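Local coordinates for galactose mutarotase-like protein (Clostridium acetobutylicum, PDB 3OS7) that probably binds carbohydrate and may interconvert the anomers of aldoses, acting as an aldose 1-epimerase, at residues 30-35 with 155-160; 72-77 with 162-167; 190-195 with 199-204. All blocks are in the same frame, centred on the assembly; numbering follows the deposited sequence.

Contact 1: residues 30-35 with 155-160; sequences ALIIPD and LSYELS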
loop_
_atom_site.group_PDB
_atom_site.type_symbol
_atom_site.label_atom_id
_atom_site.label_comp_id
_atom_site.label_asym_id
_atom_site.label_seq_id
_atom_site.Cartn_x
_atom_site.Cartn_y
_atom_site.Cartn_z
ATOM N N ALA A 30 12.416 -3.553 -10.928
ATOM C CA ALA A 30 11.944 -2.737 -9.815
ATOM C C ALA A 30 13.070 -1.891 -9.209
ATOM O O ALA A 30 14.262 -2.187 -9.374
ATOM C CB ALA A 30 11.311 -3.583 -8.736
ATOM N N LEU A 31 12.672 -0.870 -8.482
ATOM C CA LEU A 31 13.622 0.014 -7.790
ATOM C C LEU A 31 13.071 0.266 -6.398
ATOM O O LEU A 31 11.945 0.722 -6.264
ATOM C CB LEU A 31 13.774 1.326 -8.561
ATOM C CG LEU A 31 14.666 2.394 -7.918
ATOM C CD1 LEU A 31 16.083 1.852 -7.705
ATOM C CD2 LEU A 31 14.639 3.641 -8.815
ATOM N N ILE A 32 13.878 -0.001 -5.367
ATOM C CA ILE A 32 13.494 0.216 -4.014
ATOM C C ILE A 32 14.448 1.213 -3.330
ATOM O O ILE A 32 15.658 1.222 -3.602
ATOM C CB ILE A 32 13.402 -1.120 -3.220
ATOM C CG1 ILE A 32 12.709 -0.920 -1.863
ATOM C CG2 ILE A 32 14.787 -1.778 -3.031
ATOM C CD1 ILE A 32 12.413 -2.276 -1.147
ATOM N N ILE A 33 13.859 2.077 -2.492
ATOM C CA ILE A 33 14.609 3.129 -1.781
ATOM C C ILE A 33 14.574 2.883 -0.258
ATOM O O ILE A 33 13.660 3.354 0.444
ATOM C CB ILE A 33 14.061 4.538 -2.049
ATOM C CG1 ILE A 33 13.750 4.785 -3.541
ATOM C CG2 ILE A 33 15.083 5.587 -1.518
ATOM C CD1 ILE A 33 14.943 4.696 -4.461
ATOM N N PRO A 34 15.567 2.154 0.263
ATOM C CA PRO A 34 15.576 1.847 1.695
ATOM C C PRO A 34 15.484 3.065 2.617
ATOM O O PRO A 34 14.710 3.033 3.585
ATOM C CB PRO A 34 16.885 1.076 1.884
ATOM C CG PRO A 34 17.144 0.468 0.546
ATOM C CD PRO A 34 16.662 1.484 -0.451
ATOM N N ASP A 35 16.195 4.143 2.284
ATOM C CA ASP A 35 16.192 5.359 3.101
ATOM C C ASP A 35 14.845 6.072 3.257
ATOM O O ASP A 35 14.676 6.850 4.190
ATOM C CB ASP A 35 17.174 6.380 2.534
ATOM C CG ASP A 35 18.614 6.139 3.001
ATOM O OD1 ASP A 35 18.819 5.349 3.938
ATOM O OD2 ASP A 35 19.529 6.748 2.426
ATOM N N LEU A 155 9.681 -5.945 4.799
ATOM C CA LEU A 155 9.087 -6.048 3.469
ATOM C C LEU A 155 9.992 -6.994 2.683
ATOM O O LEU A 155 11.189 -6.761 2.552
ATOM C CB LEU A 155 8.983 -4.695 2.768
ATOM C CG LEU A 155 8.436 -3.517 3.541
ATOM C CD1 LEU A 155 8.381 -2.238 2.711
ATOM C CD2 LEU A 155 7.071 -3.842 4.096
ATOM N N SER A 156 9.404 -8.067 2.183
ATOM C CA SER A 156 10.108 -9.062 1.409
ATOM C C SER A 156 9.569 -9.096 -0.015
ATOM O O SER A 156 8.431 -9.516 -0.274
ATOM C CB SER A 156 9.986 -10.428 2.085
ATOM O OG SER A 156 10.743 -11.382 1.351
ATOM N N TYR A 157 10.377 -8.607 -0.949
ATOM C CA TYR A 157 9.968 -8.496 -2.331
ATOM C C TYR A 157 10.596 -9.565 -3.185
ATOM O O TYR A 157 11.817 -9.684 -3.244
ATOM C CB TYR A 157 10.341 -7.114 -2.865
ATOM C CG TYR A 157 9.431 -6.042 -2.347
ATOM C CD1 TYR A 157 8.125 -5.935 -2.842
ATOM C CD2 TYR A 157 9.831 -5.156 -1.386
ATOM C CE1 TYR A 157 7.276 -4.960 -2.401
ATOM C CE2 TYR A 157 8.960 -4.162 -0.937
ATOM C CZ TYR A 157 7.684 -4.080 -1.447
ATOM O OH TYR A 157 6.787 -3.109 -1.012
ATOM N N GLU A 158 9.761 -10.352 -3.854
ATOM C CA GLU A 158 10.245 -11.384 -4.739
ATOM C C GLU A 158 9.775 -11.060 -6.145
ATOM O O GLU A 158 8.583 -11.061 -6.452
ATOM C CB GLU A 158 9.744 -12.752 -4.305
ATOM C CG GLU A 158 10.032 -13.853 -5.305
ATOM C CD GLU A 158 9.067 -15.039 -5.124
ATOM O OE1 GLU A 158 9.250 -15.730 -4.099
ATOM O OE2 GLU A 158 8.126 -15.234 -5.970
ATOM N N LEU A 159 10.727 -10.811 -7.020
ATOM C CA LEU A 159 10.410 -10.539 -8.410
ATOM C C LEU A 159 10.682 -11.784 -9.276
ATOM O O LEU A 159 11.692 -12.469 -9.098
ATOM C CB LEU A 159 11.247 -9.355 -8.870
ATOM C CG LEU A 159 10.896 -8.629 -10.155
ATOM C CD1 LEU A 159 9.439 -8.111 -10.149
ATOM C CD2 LEU A 159 11.916 -7.464 -10.348
ATOM N N SER A 160 9.782 -12.047 -10.212
ATOM C CA SER A 160 9.854 -13.226 -11.089
ATOM C C SER A 160 9.015 -12.973 -12.324
ATOM O O SER A 160 8.414 -11.892 -12.482
ATOM C CB SER A 160 9.348 -14.484 -10.358
ATOM O OG SER A 160 7.920 -14.496 -10.263
#
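Two layers of antiparallel beta strands face each other where Ala30 and Ile32, on strand 28-33, meet Leu159 and Tyr157 on strand 151-160. The strands belong to different sheets and run in opposite senses here, with Ala30 CA 8.1 Å from Leu159 CA and Ile32 CA 9.5 Å from Tyr157 CA. Those separations are too wide for backbone pairing, so side chains fill the gap. From Ile32, CG1 lies anti to the backbone N (chi1 -168°) and the chain continues extended, which carries the methyl CD1 across to the tyrosine ring. Ile32 CD1 sits 3.9 Å from Tyr157 CD2 and equally far from Tyr157 CE2, meeting the ring obliquely. Two residues along, one branch of Leu159 does the touching: its CD2 comes within 4.2 Å of Ala30 CB and 4.0 Å of Ala30 N. The small alanine goes with the closer of the two backbone approaches, while the longer isoleucine spans the wider one. Val40 and Leu43 of strand 39-45 touch Tyr157 and Leu159 respectively, and Leu164, on the next strand of their own sheet, lies against both. Two antiparallel sheets packed face to face through their side chains make a beta sandwich, consistent with the galactose mutarotase fold.

Contact 2: residues 72-77 with 162-167; sequences YGLPVL and KGLKQT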
loop_
_atom_site.group_PDB
_atom_site.type_symbol
_atom_site.label_atom_id
_atom_site.label_comp_id
_atom_site.label_asym_id
_atom_site.label_seq_id
_atom_site.Cartn_x
_atom_site.Cartn_y
_atom_site.Cartn_z
ATOM N N TYR A 72 3.863 8.178 -4.136
ATOM C CA TYR A 72 4.654 7.385 -5.048
ATOM C C TYR A 72 4.805 5.925 -4.584
ATOM O O TYR A 72 4.877 5.614 -3.390
ATOM C CB TYR A 72 6.067 7.953 -5.172
ATOM C CG TYR A 72 6.081 9.342 -5.771
ATOM C CD1 TYR A 72 5.948 9.518 -7.150
ATOM C CD2 TYR A 72 6.221 10.464 -4.963
ATOM C CE1 TYR A 72 5.946 10.815 -7.719
ATOM C CE2 TYR A 72 6.241 11.740 -5.511
ATOM C CZ TYR A 72 6.094 11.911 -6.877
ATOM O OH TYR A 72 6.109 13.188 -7.408
ATOM N N GLY A 73 4.898 5.048 -5.560
ATOM C CA GLY A 73 5.309 3.651 -5.318
ATOM C C GLY A 73 4.423 2.890 -4.330
ATOM O O GLY A 73 3.177 2.951 -4.397
ATOM N N LEU A 74 5.072 2.174 -3.404
ATOM C CA LEU A 74 4.389 1.328 -2.419
ATOM C C LEU A 74 4.744 1.799 -0.991
ATOM O O LEU A 74 5.658 1.254 -0.352
ATOM C CB LEU A 74 4.789 -0.140 -2.618
ATOM C CG LEU A 74 4.418 -0.801 -3.950
ATOM C CD1 LEU A 74 4.935 -2.218 -4.027
ATOM C CD2 LEU A 74 2.891 -0.790 -4.107
ATOM N N PRO A 75 4.056 2.829 -0.501
ATOM C CA PRO A 75 4.280 3.356 0.851
ATOM C C PRO A 75 3.581 2.520 1.910
ATOM O O PRO A 75 2.357 2.476 1.964
ATOM C CB PRO A 75 3.655 4.755 0.798
ATOM C CG PRO A 75 3.222 4.939 -0.656
ATOM C CD PRO A 75 3.002 3.589 -1.191
ATOM N N VAL A 76 4.358 1.916 2.807
ATOM C CA VAL A 76 3.764 1.118 3.875
ATOM C C VAL A 76 3.250 1.991 5.030
ATOM O O VAL A 76 3.938 2.877 5.527
ATOM C CB VAL A 76 4.725 0.008 4.344
ATOM C CG1 VAL A 76 5.927 0.584 5.028
ATOM C CG2 VAL A 76 3.997 -1.009 5.223
ATOM N N LEU A 77 2.036 1.689 5.488
ATOM C CA LEU A 77 1.344 2.521 6.467
ATOM C C LEU A 77 1.133 1.759 7.766
ATOM O O LEU A 77 0.722 0.593 7.737
ATOM C CB LEU A 77 -0.019 2.941 5.937
ATOM C CG LEU A 77 -0.065 3.530 4.546
ATOM C CD1 LEU A 77 -1.498 3.794 4.098
ATOM C CD2 LEU A 77 0.786 4.849 4.503
ATOM N N LYS A 162 6.219 -14.091 -12.774
ATOM C CA LYS A 162 4.872 -13.881 -12.283
ATOM C C LYS A 162 4.620 -12.468 -11.737
ATOM O O LYS A 162 3.527 -12.178 -11.224
ATOM C CB LYS A 162 4.561 -14.887 -11.174
ATOM C CG LYS A 162 4.572 -16.332 -11.668
ATOM C CD LYS A 162 4.415 -17.330 -10.533
ATOM C CE LYS A 162 5.667 -17.479 -9.691
ATOM N NZ LYS A 162 5.404 -18.393 -8.535
ATOM N N GLY A 163 5.622 -11.605 -11.838
ATOM C CA GLY A 163 5.543 -10.239 -11.347
ATOM C C GLY A 163 6.211 -10.068 -9.994
ATOM O O GLY A 163 7.154 -10.782 -9.658
ATOM N N LEU A 164 5.713 -9.103 -9.231
ATOM C CA LEU A 164 6.255 -8.760 -7.926
ATOM C C LEU A 164 5.365 -9.331 -6.828
ATOM O O LEU A 164 4.180 -9.085 -6.827
ATOM C CB LEU A 164 6.338 -7.241 -7.747
ATOM C CG LEU A 164 6.985 -6.748 -6.443
ATOM C CD1 LEU A 164 8.477 -7.092 -6.436
ATOM C CD2 LEU A 164 6.822 -5.194 -6.293
ATOM N N LYS A 165 5.964 -10.085 -5.911
ATOM C CA LYS A 165 5.285 -10.559 -4.701
ATOM C C LYS A 165 5.863 -9.833 -3.495
ATOM O O LYS A 165 7.087 -9.753 -3.289
ATOM C CB LYS A 165 5.468 -12.072 -4.532
ATOM C CG LYS A 165 4.730 -12.672 -3.362
ATOM C CD LYS A 165 4.702 -14.218 -3.430
ATOM C CE LYS A 165 5.728 -14.885 -2.642
ATOM N NZ LYS A 165 5.233 -16.264 -2.265
ATOM N N GLN A 166 4.964 -9.230 -2.747
ATOM C CA GLN A 166 5.284 -8.439 -1.597
ATOM C C GLN A 166 4.742 -9.178 -0.372
ATOM O O GLN A 166 3.519 -9.317 -0.219
ATOM C CB GLN A 166 4.579 -7.087 -1.740
ATOM C CG GLN A 166 4.591 -6.209 -0.483
ATOM C CD GLN A 166 3.605 -5.078 -0.612
ATOM O OE1 GLN A 166 3.955 -3.960 -1.008
ATOM N NE2 GLN A 166 2.345 -5.384 -0.359
ATOM N N THR A 167 5.635 -9.628 0.506
ATOM C CA THR A 167 5.233 -10.192 1.799
ATOM C C THR A 167 5.619 -9.178 2.883
ATOM O O THR A 167 6.800 -8.897 3.103
ATOM C CB THR A 167 5.860 -11.605 2.050
ATOM O OG1 THR A 167 5.488 -12.497 0.994
ATOM C CG2 THR A 167 5.370 -12.222 3.377
#
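Gln166 OE1 is held by a hydrogen bond with the hydroxyl of Tyr157 and also has an apolar neighbour, the methyl CD1 of Leu74, 3.6 Å away. Leu74 CD1 also lies 3.6 Å from Tyr157 OH, so it packs against both oxygens of the hydrogen-bonded pair. Gln166 reaches in from strand 163-172 with CG anti to the backbone N (chi1 169°) and the chain extended beyond it, and its amide is turned well out of line with that chain, chi3 being -95°. Leu74 arrives from the opposite direction, on the loop leading into the short strand 76-77. Leu74 CD1 meets Leu164 CD2 tip to tip at 4.2 Å, two residues before the glutamine on the same face of the strand. The backbones stay well apart, with 9.8 Å between Leu74 CA and Gln166 CA. Asn39 bonds to both Leu74 N and Tyr72 O, tying down the loop, while Tyr184 of strand 178-189 lies against Gln166. Chemically, the glutamine carbonyl brings a polar atom into a buried setting beside a leucine methyl; the tyrosine hydroxyl meets its need for a partner, and the methyl supplies only van der Waals contact.

Contact 3: residues 190-195 with 199-204; sequences VPFIEG and SNCRVK. With EDO (1,2-ethanediol), chain I.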
loop_
_atom_site.group_PDB
_atom_site.type_symbol
_atom_site.label_atom_id
_atom_site.label_comp_id
_atom_site.label_asym_id
_atom_site.label_seq_id
_atom_site.Cartn_x
_atom_site.Cartn_y
_atom_site.Cartn_z
ATOM N N VAL A 190 -1.827 5.998 -14.188
ATOM C CA VAL A 190 -3.014 5.893 -15.020
ATOM C C VAL A 190 -2.949 7.020 -16.077
ATOM O O VAL A 190 -3.288 8.150 -15.780
ATOM C CB VAL A 190 -4.318 6.024 -14.182
ATOM C CG1 VAL A 190 -5.534 5.852 -15.059
ATOM C CG2 VAL A 190 -4.354 5.026 -12.995
ATOM N N PRO A 191 -2.491 6.725 -17.303
ATOM C CA PRO A 191 -2.180 5.444 -17.887
ATOM C C PRO A 191 -0.822 4.873 -17.461
ATOM O O PRO A 191 0.055 5.602 -16.998
ATOM C CB PRO A 191 -2.159 5.764 -19.393
ATOM C CG PRO A 191 -1.570 7.093 -19.449
ATOM C CD PRO A 191 -2.193 7.821 -18.262
ATOM N N PHE A 192 -0.650 3.591 -17.708
ATOM C CA PHE A 192 0.571 2.870 -17.366
ATOM C C PHE A 192 1.373 2.440 -18.603
ATOM O O PHE A 192 2.407 1.783 -18.489
ATOM C CB PHE A 192 0.235 1.677 -16.475
ATOM C CG PHE A 192 -0.839 0.752 -17.041
ATOM C CD1 PHE A 192 -0.564 -0.076 -18.107
ATOM C CD2 PHE A 192 -2.110 0.707 -16.481
ATOM C CE1 PHE A 192 -1.526 -0.926 -18.608
ATOM C CE2 PHE A 192 -3.075 -0.135 -17.001
ATOM C CZ PHE A 192 -2.777 -0.960 -18.051
ATOM N N ILE A 193 0.910 2.840 -19.789
ATOM C CA ILE A 193 1.613 2.535 -21.025
ATOM C C ILE A 193 1.617 3.781 -21.909
ATOM O O ILE A 193 0.702 4.597 -21.846
ATOM C CB ILE A 193 0.976 1.300 -21.724
ATOM C CG1 ILE A 193 1.812 0.854 -22.924
ATOM C CG2 ILE A 193 -0.487 1.567 -22.127
ATOM C CD1 ILE A 193 1.669 -0.624 -23.232
ATOM N N GLU A 194 2.675 3.938 -22.707
ATOM C CA GLU A 194 2.762 5.069 -23.648
ATOM C C GLU A 194 1.779 4.903 -24.809
ATOM O O GLU A 194 1.396 3.787 -25.176
ATOM C CB GLU A 194 4.191 5.212 -24.196
ATOM C CG GLU A 194 4.650 6.649 -24.280
ATOM C CD GLU A 194 5.018 7.208 -22.918
ATOM O OE1 GLU A 194 4.095 7.520 -22.125
ATOM O OE2 GLU A 194 6.239 7.332 -22.648
ATOM N N GLY A 195 1.353 6.021 -25.380
ATOM C CA GLY A 195 0.424 5.988 -26.505
ATOM C C GLY A 195 -0.989 5.653 -26.081
ATOM O O GLY A 195 -1.795 5.159 -26.874
ATOM N N SER A 199 -8.125 8.493 -19.739
ATOM C CA SER A 199 -9.525 8.136 -20.024
ATOM C C SER A 199 -9.702 6.722 -20.586
ATOM O O SER A 199 -10.815 6.224 -20.694
ATOM C CB SER A 199 -10.107 9.134 -21.040
ATOM O OG SER A 199 -9.348 9.138 -22.244
ATOM N N ASN A 200 -8.615 6.083 -21.002
ATOM C CA ASN A 200 -8.690 4.718 -21.488
ATOM C C ASN A 200 -8.671 3.680 -20.367
ATOM O O ASN A 200 -8.832 2.497 -20.640
ATOM C CB ASN A 200 -7.553 4.416 -22.444
ATOM C CG ASN A 200 -7.642 5.236 -23.694
ATOM O OD1 ASN A 200 -8.670 5.859 -23.928
ATOM N ND2 ASN A 200 -6.565 5.288 -24.470
ATOM N N CYS A 201 -8.439 4.115 -19.131
ATOM C CA CYS A 201 -8.246 3.174 -18.032
ATOM C C CYS A 201 -9.501 2.994 -17.189
ATOM O O CYS A 201 -10.124 3.973 -16.793
ATOM C CB CYS A 201 -7.112 3.610 -17.140
ATOM S SG CYS A 201 -5.507 3.479 -17.964
ATOM N N ARG A 202 -9.826 1.730 -16.891
ATOM C CA ARG A 202 -10.937 1.400 -15.999
ATOM C C ARG A 202 -10.407 0.662 -14.783
ATOM O O ARG A 202 -9.571 -0.232 -14.923
ATOM C CB ARG A 202 -11.936 0.497 -16.680
ATOM C CG ARG A 202 -12.484 1.017 -17.991
ATOM C CD ARG A 202 -13.470 2.095 -17.751
ATOM N NE ARG A 202 -14.374 2.258 -18.883
ATOM C CZ ARG A 202 -15.585 2.798 -18.791
ATOM N NH1 ARG A 202 -16.047 3.230 -17.606
ATOM N NH2 ARG A 202 -16.349 2.887 -19.880
ATOM N N VAL A 203 -10.910 1.019 -13.609
ATOM C CA VAL A 203 -10.507 0.363 -12.355
ATOM C C VAL A 203 -11.620 -0.570 -11.826
ATOM O O VAL A 203 -12.763 -0.158 -11.696
ATOM C CB VAL A 203 -10.101 1.372 -11.266
ATOM C CG1 VAL A 203 -9.794 0.624 -9.959
ATOM C CG2 VAL A 203 -8.828 2.141 -11.713
ATOM N N LYS A 204 -11.265 -1.835 -11.568
ATOM C CA LYS A 204 -12.163 -2.791 -10.890
ATOM C C LYS A 204 -11.586 -3.114 -9.532
ATOM O O LYS A 204 -10.377 -3.127 -9.365
ATOM C CB LYS A 204 -12.302 -4.079 -11.698
ATOM C CG LYS A 204 -12.927 -3.850 -13.076
ATOM C CD LYS A 204 -12.765 -5.064 -13.979
ATOM C CE LYS A 204 -13.486 -4.839 -15.294
ATOM N NZ LYS A 204 -13.494 -6.063 -16.125
HETATM C C1 EDO I . 3.303 6.319 -17.409
HETATM O O1 EDO I . 4.386 7.223 -17.188
HETATM C C2 EDO I . 2.864 6.448 -18.855
HETATM O O2 EDO I . 3.867 5.850 -19.681
#
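The connection that carries the chain from strand 178-189 to strand 201-213 folds back on itself, so that Val190, Pro191 and Phe192 gather round Cys201. A cis peptide bond precedes Pro191, a sharp change of course at the foot of the connection. Cys201 points its side chain toward the loop, and with SG anti to its carbonyl carbon (chi1 -69°) the sulfur lies among all three residues. Val190 makes the tight contact: its CG1 branch is only 3.4 Å from Cys201 CB, closer than carbon atoms usually pack, and 3.8 Å from Cys201 SG. Pro191 offers mainly its backbone, with CA 3.9 Å from Cys201 SG. Phe192 brings its ring round as well, and Cys201 SG stands 5.2 Å from the centroid of that ring, 41° off its normal, an oblique sulfur-aromatic contact. The phenylalanine side chain also touches strands 263-268 and 273-279, at Ile266 and Val275 among others, and Val240 touches Val190. Farther along the loop, an ethanediol molecule, probably from the crystallisation liquor, donates a hydrogen bond from O2 to Glu194 OE1 at 3.0 Å; its carbon C1 lies 3.4 Å from Pro191 O. Glu194 is exposed, and the diol says little about a natural ligand. Between the two protein segments, then, the contact is apolar, with one sulfur-aromatic approach: one buried cysteine side chain serves three successive loop residues through dispersion and a loose aromatic contact, depending on shape and not on charge.

In the fold
Contacts 1 and 2 are neighbours in the interior, their centres about 7 Å apart, and they share the hairpin of strands 151-160 and 163-172. Probable backbone hydrogen bonds from Glu158 N to Lys165 O and from Ser156 N to Thr167 O tie those strands together, and Tyr157 belongs to both contacts. Contact 1 is purely apolar between sheets; contact 2, nearer the centre of the molecule, adds a buried amide. Contact 3 stands apart, about 24 Å from contact 1 and about 19 Å from contact 2 between centres. It joins segments close in sequence, and although its cysteine is buried, its loop runs out to exposed residues and a solvent diol.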